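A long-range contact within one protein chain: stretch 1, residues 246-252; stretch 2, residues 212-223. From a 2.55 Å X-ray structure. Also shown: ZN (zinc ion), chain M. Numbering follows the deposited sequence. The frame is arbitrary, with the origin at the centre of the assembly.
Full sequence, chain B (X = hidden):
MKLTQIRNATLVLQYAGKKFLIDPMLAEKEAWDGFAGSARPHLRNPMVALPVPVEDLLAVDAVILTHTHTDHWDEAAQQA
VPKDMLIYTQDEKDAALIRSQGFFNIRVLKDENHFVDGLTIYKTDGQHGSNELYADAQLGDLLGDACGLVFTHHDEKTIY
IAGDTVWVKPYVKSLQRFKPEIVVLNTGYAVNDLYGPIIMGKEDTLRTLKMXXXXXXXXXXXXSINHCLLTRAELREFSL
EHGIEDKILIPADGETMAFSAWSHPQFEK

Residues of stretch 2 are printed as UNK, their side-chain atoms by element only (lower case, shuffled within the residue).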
# COMPACT_ATOMS: atom_id res chain seq x y z
N ASP B 246 -7.81 -2.27 -29.57
CA ASP B 246 -6.51 -2.77 -30.06
C ASP B 246 -5.32 -2.58 -29.09
O ASP B 246 -4.21 -3.02 -29.39
CB ASP B 246 -6.17 -2.20 -31.46
CG ASP B 246 -6.05 -0.68 -31.48
OD1 ASP B 246 -6.57 -0.01 -30.56
OD2 ASP B 246 -5.44 -0.16 -32.44
N LYS B 247 -5.56 -1.92 -27.95
CA LYS B 247 -4.58 -1.84 -26.85
C LYS B 247 -4.84 -2.83 -25.70
O LYS B 247 -3.96 -3.04 -24.87
CB LYS B 247 -4.52 -0.41 -26.30
CG LYS B 247 -3.67 0.53 -27.14
CD LYS B 247 -3.51 1.89 -26.48
CE LYS B 247 -2.35 2.66 -27.10
NZ LYS B 247 -1.02 2.12 -26.70
N ILE B 248 -6.04 -3.41 -25.64
CA ILE B 248 -6.36 -4.44 -24.64
C ILE B 248 -6.23 -5.83 -25.28
O ILE B 248 -7.11 -6.28 -26.01
CB ILE B 248 -7.79 -4.27 -24.04
CG1 ILE B 248 -8.05 -2.81 -23.64
CG2 ILE B 248 -7.99 -5.20 -22.86
CD1 ILE B 248 -6.96 -2.15 -22.82
N LEU B 249 -5.10 -6.49 -25.01
CA LEU B 249 -4.88 -7.88 -25.43
C LEU B 249 -5.63 -8.81 -24.48
O LEU B 249 -5.48 -8.71 -23.26
CB LEU B 249 -3.39 -8.23 -25.45
CG LEU B 249 -2.59 -7.95 -26.74
CD1 LEU B 249 -2.91 -8.99 -27.80
CD2 LEU B 249 -2.84 -6.55 -27.27
N ILE B 250 -6.44 -9.71 -25.04
CA ILE B 250 -7.22 -10.67 -24.26
C ILE B 250 -6.98 -12.06 -24.86
O ILE B 250 -7.78 -12.55 -25.66
CB ILE B 250 -8.74 -10.33 -24.25
CG1 ILE B 250 -8.97 -8.82 -24.05
CG2 ILE B 250 -9.43 -11.10 -23.13
CD1 ILE B 250 -10.42 -8.41 -24.18
N PRO B 251 -5.86 -12.70 -24.48
CA PRO B 251 -5.43 -13.92 -25.15
C PRO B 251 -6.25 -15.15 -24.76
O PRO B 251 -6.77 -15.23 -23.64
CB PRO B 251 -4.00 -14.09 -24.65
CG PRO B 251 -4.06 -13.58 -23.25
CD PRO B 251 -5.03 -12.43 -23.29
N ALA B 252 -6.34 -16.09 -25.69
CA ALA B 252 -6.93 -17.40 -25.42
C ALA B 252 -5.97 -18.22 -24.56
O ALA B 252 -4.80 -17.85 -24.40
CB ALA B 252 -7.23 -18.13 -26.72
N UNK B 212 -1.24 5.67 -18.22
CA UNK B 212 -0.09 5.25 -19.01
C UNK B 212 -0.53 4.83 -20.44
O UNK B 212 -0.57 3.64 -20.76
c UNK B 212 2.48 2.49 -17.93
c UNK B 212 3.01 4.91 -18.23
c UNK B 212 0.62 4.10 -18.27
c UNK B 212 2.07 3.78 -18.63
N UNK B 213 -0.85 5.82 -21.30
CA UNK B 213 -1.45 5.55 -22.62
C UNK B 213 -0.54 4.88 -23.66
O UNK B 213 -1.05 4.40 -24.67
c UNK B 213 -1.89 6.93 -23.10
c UNK B 213 -0.69 7.27 -21.07
c UNK B 213 -0.99 7.88 -22.40
N UNK B 214 0.77 4.86 -23.43
CA UNK B 214 1.70 4.11 -24.27
C UNK B 214 1.55 2.60 -24.10
O UNK B 214 1.74 1.84 -25.04
o UNK B 214 3.41 4.15 -22.54
c UNK B 214 3.47 5.91 -24.19
c UNK B 214 3.17 4.45 -23.92
N UNK B 215 1.21 2.19 -22.88
CA UNK B 215 1.21 0.79 -22.48
C UNK B 215 0.15 -0.06 -23.19
O UNK B 215 -0.83 0.46 -23.72
c UNK B 215 1.05 0.67 -20.97
N UNK B 216 0.39 -1.37 -23.17
CA UNK B 216 -0.53 -2.36 -23.72
C UNK B 216 -0.93 -3.29 -22.58
O UNK B 216 -0.06 -3.79 -21.86
o UNK B 216 0.88 -2.32 -25.71
c UNK B 216 -0.86 -3.99 -25.62
c UNK B 216 0.16 -3.19 -24.82
N UNK B 217 -2.23 -3.53 -22.43
CA UNK B 217 -2.74 -4.35 -21.32
C UNK B 217 -2.99 -5.79 -21.79
O UNK B 217 -3.74 -6.01 -22.74
c UNK B 217 -2.80 -1.74 -19.77
c UNK B 217 -3.99 -2.26 -20.55
c UNK B 217 -4.06 -3.79 -20.73
c UNK B 217 -4.38 -4.47 -19.40
N UNK B 218 -2.37 -6.75 -21.11
CA UNK B 218 -2.67 -8.18 -21.30
C UNK B 218 -3.61 -8.63 -20.18
O UNK B 218 -3.21 -8.68 -19.02
c UNK B 218 -1.72 -10.52 -21.42
c UNK B 218 -0.46 -8.60 -22.43
c UNK B 218 -1.39 -9.04 -21.30
N UNK B 219 -4.85 -8.95 -20.54
CA UNK B 219 -5.84 -9.45 -19.59
C UNK B 219 -5.57 -10.91 -19.25
O UNK B 219 -5.12 -11.68 -20.10
c UNK B 219 -7.25 -9.28 -20.15
N UNK B 220 -5.85 -11.28 -18.00
CA UNK B 220 -5.57 -12.62 -17.47
C UNK B 220 -6.40 -12.87 -16.21
O UNK B 220 -7.11 -11.98 -15.75
c UNK B 220 -4.07 -12.76 -17.17
o UNK B 220 -3.74 -14.06 -16.69
N UNK B 221 -6.30 -14.09 -15.68
CA UNK B 221 -7.00 -14.49 -14.44
C UNK B 221 -8.53 -14.49 -14.62
O UNK B 221 -9.25 -14.02 -13.74
c UNK B 221 -6.77 -14.17 -11.90
n UNK B 221 -6.63 -14.90 -9.83
c UNK B 221 -7.88 -15.07 -10.23
n UNK B 221 -8.00 -14.62 -11.47
c UNK B 221 -6.55 -13.58 -13.27
c UNK B 221 -5.92 -14.34 -10.87
N UNK B 222 -9.01 -15.04 -15.74
CA UNK B 222 -10.47 -15.17 -15.97
C UNK B 222 -10.86 -16.39 -16.82
O UNK B 222 -10.05 -16.90 -17.60
c UNK B 222 -10.38 -13.41 -17.85
c UNK B 222 -11.04 -13.89 -16.58
c UNK B 222 -9.81 -11.41 -19.66
s UNK B 222 -10.96 -11.77 -18.33
N UNK B 223 -12.11 -16.85 -16.64
CA UNK B 223 -12.66 -18.05 -17.29
C UNK B 223 -11.87 -19.32 -16.95
O UNK B 223 -11.45 -20.08 -17.83
o UNK B 223 -13.03 -17.11 -21.51
c UNK B 223 -13.87 -16.63 -20.72
c UNK B 223 -12.77 -17.87 -18.81
o UNK B 223 -14.92 -16.10 -21.10
c UNK B 223 -13.59 -16.66 -19.23
ZN ZN M . -6.26 -15.35 -7.70
O HOH W 1 -6.44 -16.19 -5.66
O HOH W 2 -8.26 -14.57 -7.23

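Position 212 carries four carbons, forked at the second, and its side chain lies out of reach of stretch 1. The fork beyond CB marks Leu212, the first residue after a helix to leave helical phi/psi; its apolar branches suit a buried site. At position 213 three carbons close a ring onto the backbone N, which makes it Pro213. Its phi of -69° suits the second place of the type I turn that begins at Leu212, and its O accepts a hydrogen bond from Lys247 NZ at 3.1 Å.

Position 214 has one carbon bearing an oxygen and a second carbon, the pattern of Thr214. It is exposed and its CA-to-CB bond points away from stretch 1, so a partly polar side chain is at ease there. Position 215 has a single carbon, hence Ala215. It closes the turn, its N hydrogen-bonded to Leu212 O at 3.1 Å, and the small methyl group fits a buried place; its O accepts a weak hydrogen bond from Lys247 NZ at 3.4 Å.

Position 216 again shows one carbon carrying an oxygen and a carbon, and the outer carbon lies near Leu249 CD2 and Lys247 O. This is Thr216, branched at CB as strand residues often are; its CG2 is 3.6 Å from Leu249 CD2, so the methyl meets an apolar partner. At position 217 four carbons fork at the first, with one arm two carbons long, and they pack against Ile248 CD1: Ile217. Its CG1 lies 3.7 Å from Ile248 CD1, on the sheet face that these two isoleucines share.

Position 218 has three carbons, one carrying the other two, which approach Leu249 and Pro251; this identifies Val218. It lies on the same face as Leu249, where its CG2 comes 4.2 Å from Leu249 CB, and its compact, beta-branched form suits a buried place in a strand. Position 219 has one carbon, directed toward stretch 1 and near Ile250 CG2, and is Ala219. Its CB rests 4.1 Å from Ile250 CG2, close packing that a small side chain permits.

Position 220 holds a carbon and then an oxygen, so it is Ser220; the buried hydroxyl is hydrogen-bonded elsewhere in the structure. At position 221 one carbon leads to a ring of three carbons and two nitrogens: His221, whose NE2 binds ZN at 2.2 Å. Position 222 is an unbranched chain of two carbons, sulfur and carbon, its end meeting Ile250: Met222. Its extended chi2 and chi3 carry CE to within 3.5 Å of Ile250 CG2. Position 223 has three carbons, the last with two oxygens, giving Glu223; the site is partly exposed, so a charged side chain can keep contact with solvent while OE2 is hydrogen-bonded elsewhere.

The contact is a short parallel pairing. Ile217 N donates to Lys247 O (3.0 Å), Leu249 N to Ile217 O (2.7 Å), and Ala219 N to Leu249 O (2.8 Å), so the bonds alternate in direction across the strands. Lys247 reaches back with its NZ to Pro213 O, and more weakly to Ala215 O, tying the turn to stretch 1, while Ile250 and Met222 extend apolar packing beyond the paired residues. The zinc ligand follows the strand without touching stretch 1.

Stretch 2 (212-223) LPTATIVASHME
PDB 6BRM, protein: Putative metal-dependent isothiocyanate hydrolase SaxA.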